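Local coordinates for T9SS C-terminal target domain-containing protein (Bacteroides cellulosilyticus, PDB 5JVK) that probably hydrolyses O-glycosidic bonds as a family 39 glycoside hydrolase from a gut bacterium, at residues 356-361 with 493-498; 461-466 with 476-481; 466-471 with 485-490. One frame throughout, in Å; residues are numbered along the deposited sequence.

Contact 1 (356-361 with 493-498); sequences YLARTY and PQYLVV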
# COMPACT_ATOMS: atom_id res chain seq x y z
N TYR A 356 -4.28 -1.55 -10.99
CA TYR A 356 -2.87 -1.14 -10.91
C TYR A 356 -2.24 -1.44 -9.56
O TYR A 356 -1.03 -1.66 -9.49
CB TYR A 356 -2.71 0.35 -11.26
CG TYR A 356 -3.16 0.75 -12.67
CD1 TYR A 356 -3.37 -0.20 -13.68
CD2 TYR A 356 -3.33 2.10 -12.99
CE1 TYR A 356 -3.77 0.19 -14.95
CE2 TYR A 356 -3.73 2.48 -14.27
CZ TYR A 356 -3.95 1.53 -15.24
OH TYR A 356 -4.34 1.90 -16.51
N LEU A 357 -3.04 -1.46 -8.50
CA LEU A 357 -2.56 -1.88 -7.18
C LEU A 357 -2.11 -3.34 -7.20
O LEU A 357 -1.00 -3.66 -6.79
CB LEU A 357 -3.64 -1.68 -6.11
CG LEU A 357 -3.22 -1.91 -4.64
CD1 LEU A 357 -4.00 -0.98 -3.72
CD2 LEU A 357 -3.39 -3.35 -4.18
N ALA A 358 -2.99 -4.22 -7.68
CA ALA A 358 -2.67 -5.65 -7.78
C ALA A 358 -1.47 -5.88 -8.68
O ALA A 358 -0.57 -6.66 -8.34
CB ALA A 358 -3.87 -6.42 -8.31
N ARG A 359 -1.46 -5.21 -9.83
CA ARG A 359 -0.36 -5.32 -10.79
C ARG A 359 0.98 -4.82 -10.26
O ARG A 359 2.02 -5.40 -10.56
CB ARG A 359 -0.74 -4.63 -12.12
CG ARG A 359 -1.62 -5.53 -12.97
CD ARG A 359 -2.55 -4.81 -13.93
NE ARG A 359 -1.87 -4.03 -14.96
CZ ARG A 359 -2.47 -3.48 -16.01
NH1 ARG A 359 -3.78 -3.62 -16.22
NH2 ARG A 359 -1.75 -2.79 -16.89
N THR A 360 0.95 -3.75 -9.45
CA THR A 360 2.16 -3.25 -8.78
C THR A 360 2.81 -4.32 -7.91
O THR A 360 4.01 -4.57 -8.03
CB THR A 360 1.86 -2.00 -7.91
OG1 THR A 360 1.47 -0.92 -8.76
CG2 THR A 360 3.08 -1.58 -7.10
N TYR A 361 2.02 -4.95 -7.04
CA TYR A 361 2.56 -5.95 -6.11
C TYR A 361 2.93 -7.27 -6.80
O TYR A 361 3.89 -7.92 -6.40
CB TYR A 361 1.60 -6.17 -4.93
CG TYR A 361 1.54 -4.97 -4.01
CD1 TYR A 361 2.66 -4.59 -3.27
CD2 TYR A 361 0.39 -4.20 -3.90
CE1 TYR A 361 2.62 -3.49 -2.43
CE2 TYR A 361 0.34 -3.09 -3.06
CZ TYR A 361 1.46 -2.74 -2.32
OH TYR A 361 1.44 -1.65 -1.49
N PRO A 493 -6.15 -8.31 -12.71
CA PRO A 493 -5.60 -9.67 -12.76
C PRO A 493 -6.55 -10.75 -12.25
O PRO A 493 -7.31 -10.52 -11.30
CB PRO A 493 -4.36 -9.58 -11.86
CG PRO A 493 -3.98 -8.15 -11.88
CD PRO A 493 -5.27 -7.40 -11.94
N GLN A 494 -6.49 -11.91 -12.89
CA GLN A 494 -7.14 -13.12 -12.40
C GLN A 494 -6.06 -14.15 -12.10
O GLN A 494 -4.92 -13.99 -12.53
CB GLN A 494 -8.16 -13.66 -13.41
CG GLN A 494 -7.58 -14.26 -14.68
CD GLN A 494 -8.61 -14.40 -15.77
OE1 GLN A 494 -9.03 -15.50 -16.10
NE2 GLN A 494 -9.03 -13.27 -16.34
N TYR A 495 -6.44 -15.19 -11.37
CA TYR A 495 -5.48 -16.12 -10.78
C TYR A 495 -5.91 -17.58 -10.96
O TYR A 495 -7.08 -17.92 -10.75
CB TYR A 495 -5.33 -15.82 -9.29
CG TYR A 495 -5.12 -14.36 -8.96
CD1 TYR A 495 -3.85 -13.80 -8.97
CD2 TYR A 495 -6.20 -13.54 -8.64
CE1 TYR A 495 -3.65 -12.46 -8.67
CE2 TYR A 495 -6.01 -12.20 -8.33
CZ TYR A 495 -4.74 -11.66 -8.35
OH TYR A 495 -4.55 -10.33 -8.05
N LEU A 496 -4.96 -18.43 -11.34
CA LEU A 496 -5.15 -19.88 -11.39
C LEU A 496 -4.38 -20.54 -10.25
O LEU A 496 -3.16 -20.68 -10.32
CB LEU A 496 -4.66 -20.45 -12.73
CG LEU A 496 -5.51 -20.15 -13.97
CD1 LEU A 496 -4.71 -20.42 -15.24
CD2 LEU A 496 -6.79 -20.98 -13.97
N VAL A 497 -5.10 -20.93 -9.20
CA VAL A 497 -4.50 -21.53 -8.01
C VAL A 497 -4.30 -23.04 -8.20
O VAL A 497 -5.13 -23.69 -8.84
CB VAL A 497 -5.37 -21.27 -6.76
CG1 VAL A 497 -4.74 -21.87 -5.50
CG2 VAL A 497 -5.59 -19.77 -6.59
N VAL A 498 -3.21 -23.58 -7.65
CA VAL A 498 -2.91 -25.01 -7.73
C VAL A 498 -3.49 -25.76 -6.52
O VAL A 498 -3.37 -25.30 -5.38
CB VAL A 498 -1.38 -25.26 -7.83
CG1 VAL A 498 -1.06 -26.75 -7.82
CG2 VAL A 498 -0.83 -24.60 -9.09
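The Tyr495 ring presents its hydroxyl to the methyl group of Ala358, with OH of Tyr495 4.0 Å from CB of Ala358. One face of this ring carries the backbone carbon C of Pro493, which sits 4.2 Å above the plane and toward the rim. The second flat group is the guanidinium of Arg359. Atom CE1 of Tyr356 lies 3.8 Å above one of its faces, again offset. Between these groups stands the ring of Pro493. Its CG touches the helix at two points, 4.0 Å from CB of Ala358 and 3.7 Å from CG of Arg359. The arginine chain runs across the proline at about a right angle. It then bends at chi3 (64°), which turns its charged end away from the proline and back over Tyr356. There Arg359 NH2 forms a salt bridge with Asp297, and NH1 donates a hydrogen bond to Ile491 O, two residues before Pro493. Helix 350-366 follows the seventh strand of the (beta/alpha)8 barrel, and strand 494-498 belongs to the beta domain that follows the barrel. No hydrogen bond links the two segments directly. The chemistry therefore divides: a small buried apolar contact at Pro493, and a charged group held by Asp297 and, across the joint between barrel and beta domain, by Ile491 O, which probably limits rotation of the arginine.

Contact 2 (461-466 with 476-481); sequences TDVDKL and MPLTVD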
# COMPACT_ATOMS: atom_id res chain seq x y z
N THR A 461 -0.65 -27.22 -15.29
CA THR A 461 -0.98 -28.31 -14.38
C THR A 461 -2.23 -28.99 -14.94
O THR A 461 -2.86 -28.46 -15.86
CB THR A 461 -1.26 -27.77 -12.95
OG1 THR A 461 -0.36 -26.69 -12.65
CG2 THR A 461 -1.11 -28.86 -11.89
N ASP A 462 -2.58 -30.17 -14.42
CA ASP A 462 -3.84 -30.83 -14.78
C ASP A 462 -5.05 -29.97 -14.41
O ASP A 462 -5.00 -29.19 -13.45
CB ASP A 462 -3.96 -32.21 -14.13
CG ASP A 462 -2.92 -33.20 -14.62
OD1 ASP A 462 -2.49 -33.11 -15.79
OD2 ASP A 462 -2.53 -34.08 -13.82
N VAL A 463 -6.13 -30.13 -15.16
CA VAL A 463 -7.31 -29.26 -15.06
C VAL A 463 -8.06 -29.45 -13.73
O VAL A 463 -8.53 -28.48 -13.14
CB VAL A 463 -8.25 -29.46 -16.27
CG1 VAL A 463 -9.55 -28.69 -16.11
CG2 VAL A 463 -7.54 -29.04 -17.56
N ASP A 464 -8.15 -30.70 -13.26
CA ASP A 464 -8.75 -31.00 -11.96
C ASP A 464 -7.96 -30.48 -10.74
O ASP A 464 -8.50 -30.42 -9.64
CB ASP A 464 -9.01 -32.52 -11.81
CG ASP A 464 -7.72 -33.35 -11.80
OD1 ASP A 464 -6.72 -32.94 -12.42
OD2 ASP A 464 -7.73 -34.43 -11.17
N LYS A 465 -6.69 -30.11 -10.94
CA LYS A 465 -5.86 -29.48 -9.89
C LYS A 465 -5.81 -27.94 -9.98
O LYS A 465 -4.91 -27.33 -9.40
CB LYS A 465 -4.43 -30.04 -9.94
CG LYS A 465 -4.33 -31.54 -9.73
CD LYS A 465 -2.89 -32.01 -9.77
CE LYS A 465 -2.79 -33.53 -9.73
NZ LYS A 465 -1.39 -34.01 -9.92
N LEU A 466 -6.77 -27.32 -10.67
CA LEU A 466 -6.79 -25.86 -10.83
C LEU A 466 -8.12 -25.24 -10.42
O LEU A 466 -9.19 -25.79 -10.71
CB LEU A 466 -6.47 -25.49 -12.29
CG LEU A 466 -5.03 -25.73 -12.76
CD1 LEU A 466 -4.92 -25.53 -14.26
CD2 LEU A 466 -4.04 -24.83 -12.03
N MET A 476 -14.55 -18.89 -10.46
CA MET A 476 -15.12 -19.10 -11.78
C MET A 476 -14.78 -20.51 -12.25
O MET A 476 -13.75 -21.05 -11.86
CB MET A 476 -14.54 -18.10 -12.78
CG MET A 476 -14.83 -16.63 -12.47
SD MET A 476 -13.75 -15.51 -13.39
CE MET A 476 -14.21 -15.90 -15.08
N PRO A 477 -15.64 -21.12 -13.09
CA PRO A 477 -15.26 -22.39 -13.72
C PRO A 477 -14.21 -22.17 -14.81
O PRO A 477 -14.05 -21.06 -15.31
CB PRO A 477 -16.57 -22.90 -14.31
CG PRO A 477 -17.35 -21.66 -14.60
CD PRO A 477 -16.99 -20.70 -13.51
N LEU A 478 -13.49 -23.24 -15.16
CA LEU A 478 -12.51 -23.20 -16.25
C LEU A 478 -13.20 -23.48 -17.59
O LEU A 478 -14.19 -24.20 -17.64
CB LEU A 478 -11.42 -24.24 -16.03
CG LEU A 478 -10.57 -24.08 -14.76
CD1 LEU A 478 -9.74 -25.33 -14.51
CD2 LEU A 478 -9.66 -22.87 -14.87
N THR A 479 -12.68 -22.88 -18.66
CA THR A 479 -13.13 -23.17 -20.02
C THR A 479 -11.97 -23.85 -20.74
O THR A 479 -10.93 -23.24 -20.96
CB THR A 479 -13.54 -21.89 -20.76
OG1 THR A 479 -14.59 -21.25 -20.05
CG2 THR A 479 -14.01 -22.20 -22.18
N VAL A 480 -12.17 -25.12 -21.12
CA VAL A 480 -11.10 -25.95 -21.67
C VAL A 480 -11.36 -26.24 -23.15
O VAL A 480 -12.29 -26.97 -23.49
CB VAL A 480 -10.98 -27.28 -20.89
CG1 VAL A 480 -9.76 -28.07 -21.36
CG2 VAL A 480 -10.91 -27.01 -19.40
N ASP A 481 -10.53 -25.66 -24.02
CA ASP A 481 -10.61 -25.88 -25.46
C ASP A 481 -9.45 -26.77 -25.91
O ASP A 481 -8.38 -26.27 -26.27
CB ASP A 481 -10.61 -24.54 -26.20
CG ASP A 481 -10.65 -24.69 -27.72
OD1 ASP A 481 -11.24 -25.68 -28.22
OD2 ASP A 481 -10.09 -23.82 -28.41
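Val463 O accepts a backbone hydrogen bond from Leu466 N at 3.2 Å, and the CD1 methyl of Leu478 lies 3.6 Å from the same Val463 O. The bond spans three residues. A similar one joins Lys465 N to Asp462 O, so this loop is wound into a short 3-10 turn over residues 463-464. The turn directs its apolar side to the other loop. Val463 CG1 lies anti to its own backbone nitrogen (chi1 173°) and meets two residues. It is 3.7 Å from CD1 of Leu478 and 3.9 Å from CG2 of Val480. Val463 and Leu478 run past each other in opposite directions. Leu478 is the central piece of the contact. Its CD1 methyl also reaches CB of Leu466 at 4.0 Å, so a single methyl group spans both ends of the turn. On its other contacts Leu478 packs against Leu468 and Leu496, which connects the loop contact to the leucines of the sheet. Val480 is the more exposed partner and adds a single methyl contact. Further along, Asp481 forms a salt bridge with Arg456. No hydrogen bond crosses between the two loops; Lys465 is bonded by its backbone to Lys499. The contact thus rests on dispersion between branched methyls. Val463 O already accepts from Leu466 N, so packing of the Leu478 methyl beside it probably costs little.

Contact 3 (466-471 with 485-490); sequences LRLIDW and LVLNLS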
# COMPACT_ATOMS: atom_id res chain seq x y z
N LEU A 466 -6.77 -27.32 -10.67
CA LEU A 466 -6.79 -25.86 -10.83
C LEU A 466 -8.12 -25.24 -10.42
O LEU A 466 -9.19 -25.79 -10.71
CB LEU A 466 -6.47 -25.49 -12.29
CG LEU A 466 -5.03 -25.73 -12.76
CD1 LEU A 466 -4.92 -25.53 -14.26
CD2 LEU A 466 -4.04 -24.83 -12.03
N ARG A 467 -8.04 -24.10 -9.74
CA ARG A 467 -9.19 -23.23 -9.46
C ARG A 467 -8.92 -21.87 -10.08
O ARG A 467 -7.81 -21.36 -9.97
CB ARG A 467 -9.39 -23.06 -7.96
CG ARG A 467 -10.19 -24.16 -7.28
CD ARG A 467 -10.70 -23.68 -5.92
NE ARG A 467 -9.61 -23.20 -5.07
CZ ARG A 467 -9.72 -22.32 -4.07
NH1 ARG A 467 -10.89 -21.77 -3.74
NH2 ARG A 467 -8.63 -21.98 -3.38
N LEU A 468 -9.94 -21.27 -10.69
CA LEU A 468 -9.83 -19.94 -11.28
C LEU A 468 -10.49 -18.91 -10.36
O LEU A 468 -11.68 -19.01 -10.08
CB LEU A 468 -10.50 -19.91 -12.65
CG LEU A 468 -10.49 -18.59 -13.43
CD1 LEU A 468 -9.07 -18.11 -13.69
CD2 LEU A 468 -11.26 -18.75 -14.73
N ILE A 469 -9.70 -17.93 -9.91
CA ILE A 469 -10.17 -16.83 -9.05
C ILE A 469 -9.96 -15.52 -9.80
O ILE A 469 -8.92 -15.33 -10.43
CB ILE A 469 -9.38 -16.78 -7.72
CG1 ILE A 469 -9.33 -18.16 -7.04
CG2 ILE A 469 -9.97 -15.73 -6.77
CD1 ILE A 469 -10.68 -18.76 -6.67
N ASP A 470 -10.94 -14.61 -9.74
CA ASP A 470 -10.80 -13.28 -10.35
C ASP A 470 -10.19 -12.28 -9.35
O ASP A 470 -9.84 -12.65 -8.23
CB ASP A 470 -12.15 -12.79 -10.94
CG ASP A 470 -13.17 -12.39 -9.87
OD1 ASP A 470 -12.94 -12.62 -8.67
OD2 ASP A 470 -14.23 -11.85 -10.25
N TRP A 471 -10.07 -11.01 -9.75
CA TRP A 471 -9.51 -9.93 -8.90
C TRP A 471 -10.22 -9.74 -7.55
O TRP A 471 -9.67 -9.11 -6.64
CB TRP A 471 -9.57 -8.60 -9.65
CG TRP A 471 -10.96 -8.03 -9.73
CD1 TRP A 471 -11.95 -8.37 -10.61
CD2 TRP A 471 -11.53 -7.02 -8.88
NE1 TRP A 471 -13.08 -7.64 -10.36
CE2 TRP A 471 -12.85 -6.80 -9.31
CE3 TRP A 471 -11.03 -6.28 -7.80
CZ2 TRP A 471 -13.70 -5.87 -8.69
CZ3 TRP A 471 -11.87 -5.35 -7.19
CH2 TRP A 471 -13.19 -5.16 -7.64
N LEU A 485 -6.57 -23.66 -21.68
CA LEU A 485 -7.47 -22.87 -20.85
C LEU A 485 -7.79 -21.57 -21.58
O LEU A 485 -6.88 -20.81 -21.90
CB LEU A 485 -6.83 -22.57 -19.49
CG LEU A 485 -6.39 -23.79 -18.67
CD1 LEU A 485 -5.65 -23.35 -17.42
CD2 LEU A 485 -7.58 -24.66 -18.31
N VAL A 486 -9.07 -21.33 -21.85
CA VAL A 486 -9.53 -20.10 -22.50
C VAL A 486 -9.75 -19.05 -21.41
O VAL A 486 -10.68 -19.18 -20.62
CB VAL A 486 -10.85 -20.31 -23.29
CG1 VAL A 486 -11.25 -19.04 -24.02
CG2 VAL A 486 -10.71 -21.47 -24.27
N LEU A 487 -8.88 -18.04 -21.38
CA LEU A 487 -8.93 -16.98 -20.37
C LEU A 487 -9.38 -15.66 -20.97
O LEU A 487 -8.81 -15.20 -21.96
CB LEU A 487 -7.54 -16.78 -19.74
CG LEU A 487 -6.91 -17.97 -19.04
CD1 LEU A 487 -5.53 -17.59 -18.52
CD2 LEU A 487 -7.79 -18.48 -17.90
N ASN A 488 -10.41 -15.06 -20.37
CA ASN A 488 -10.92 -13.75 -20.79
C ASN A 488 -10.26 -12.68 -19.94
O ASN A 488 -10.73 -12.36 -18.85
CB ASN A 488 -12.44 -13.71 -20.65
CG ASN A 488 -13.13 -14.69 -21.58
OD1 ASN A 488 -12.86 -14.72 -22.78
ND2 ASN A 488 -14.03 -15.51 -21.02
N LEU A 489 -9.17 -12.12 -20.46
CA LEU A 489 -8.33 -11.20 -19.71
C LEU A 489 -8.94 -9.80 -19.65
O LEU A 489 -9.53 -9.32 -20.62
CB LEU A 489 -6.93 -11.12 -20.32
CG LEU A 489 -6.14 -12.42 -20.48
CD1 LEU A 489 -4.74 -12.10 -21.00
CD2 LEU A 489 -6.05 -13.19 -19.17
N SER A 490 -8.78 -9.17 -18.49
CA SER A 490 -9.06 -7.75 -18.31
C SER A 490 -7.83 -7.08 -17.70
O SER A 490 -6.82 -7.73 -17.41
CB SER A 490 -10.28 -7.55 -17.39
OG SER A 490 -9.99 -7.87 -16.04
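Leu466 and Leu485 make the tighter half of this contact. Their CD1 methyls meet end to end, with CD1 of Leu466 3.9 Å from CD1 of Leu485, and the two side chains cross obliquely. Leu485 has CG anti to its carbonyl carbon (chi1 -57°), and an extended chi2 (174°) carries its CD1 methyl up to the facing strand. The second pair is looser: CD1 of Leu468 stays 4.4 Å from CD2 of Leu487. Neighbouring side chains fill in around the two pairs. Leu468 packs on Leu496, Leu485 also touches Leu496, and Leu487 rests on Val457 and Ala445. The side chain of Gln494 touches both Leu468 and Leu487. All four leucines are buried. The solvent side is different. Arg467 and Asn488 point out of the two strands, on the outer surfaces of the layers. The guanidinium of Arg467 has CD1 of Ile469 4.2 Å above one face, toward the rim, while Asn488 OD1 is hydrogen-bonded to Thr454. Beyond the end of the first strand, Trp471 makes an edge-to-face ring contact with Tyr45 of the N-terminal part of the chain. The two strands share no hydrogen bond, and the CA atoms of Leu468 and Leu487 are 9.6 Å apart. They belong to different sheets: 466-469 pairs with 494-498, and 484-489 pairs with 453-458. Leucines from two separate sheets facing each other without a shared hydrogen bond are consistent with a beta-sandwich-like core.

From the N terminus, the chain first passes the barrel helix at 356-361, then returns to it at 493-498, with 131 residues between. Contact 1 thus closes a long loop that holds the end of the barrel and most of the beta domain that follows it. Contacts 2 and 3 are nested inside that loop. Contact 2 closes a short loop over 467-475, and contact 3 one over 472-484. Their segments alternate, so they cross, with Leu466 common to both. Strand 494-498 of contact 1 pairs by its backbone with 466-469 of contact 3. Contact 1 ties the barrel to the beta domain, contact 3 joins two sheets of that domain, and contact 2 joins two of its loops.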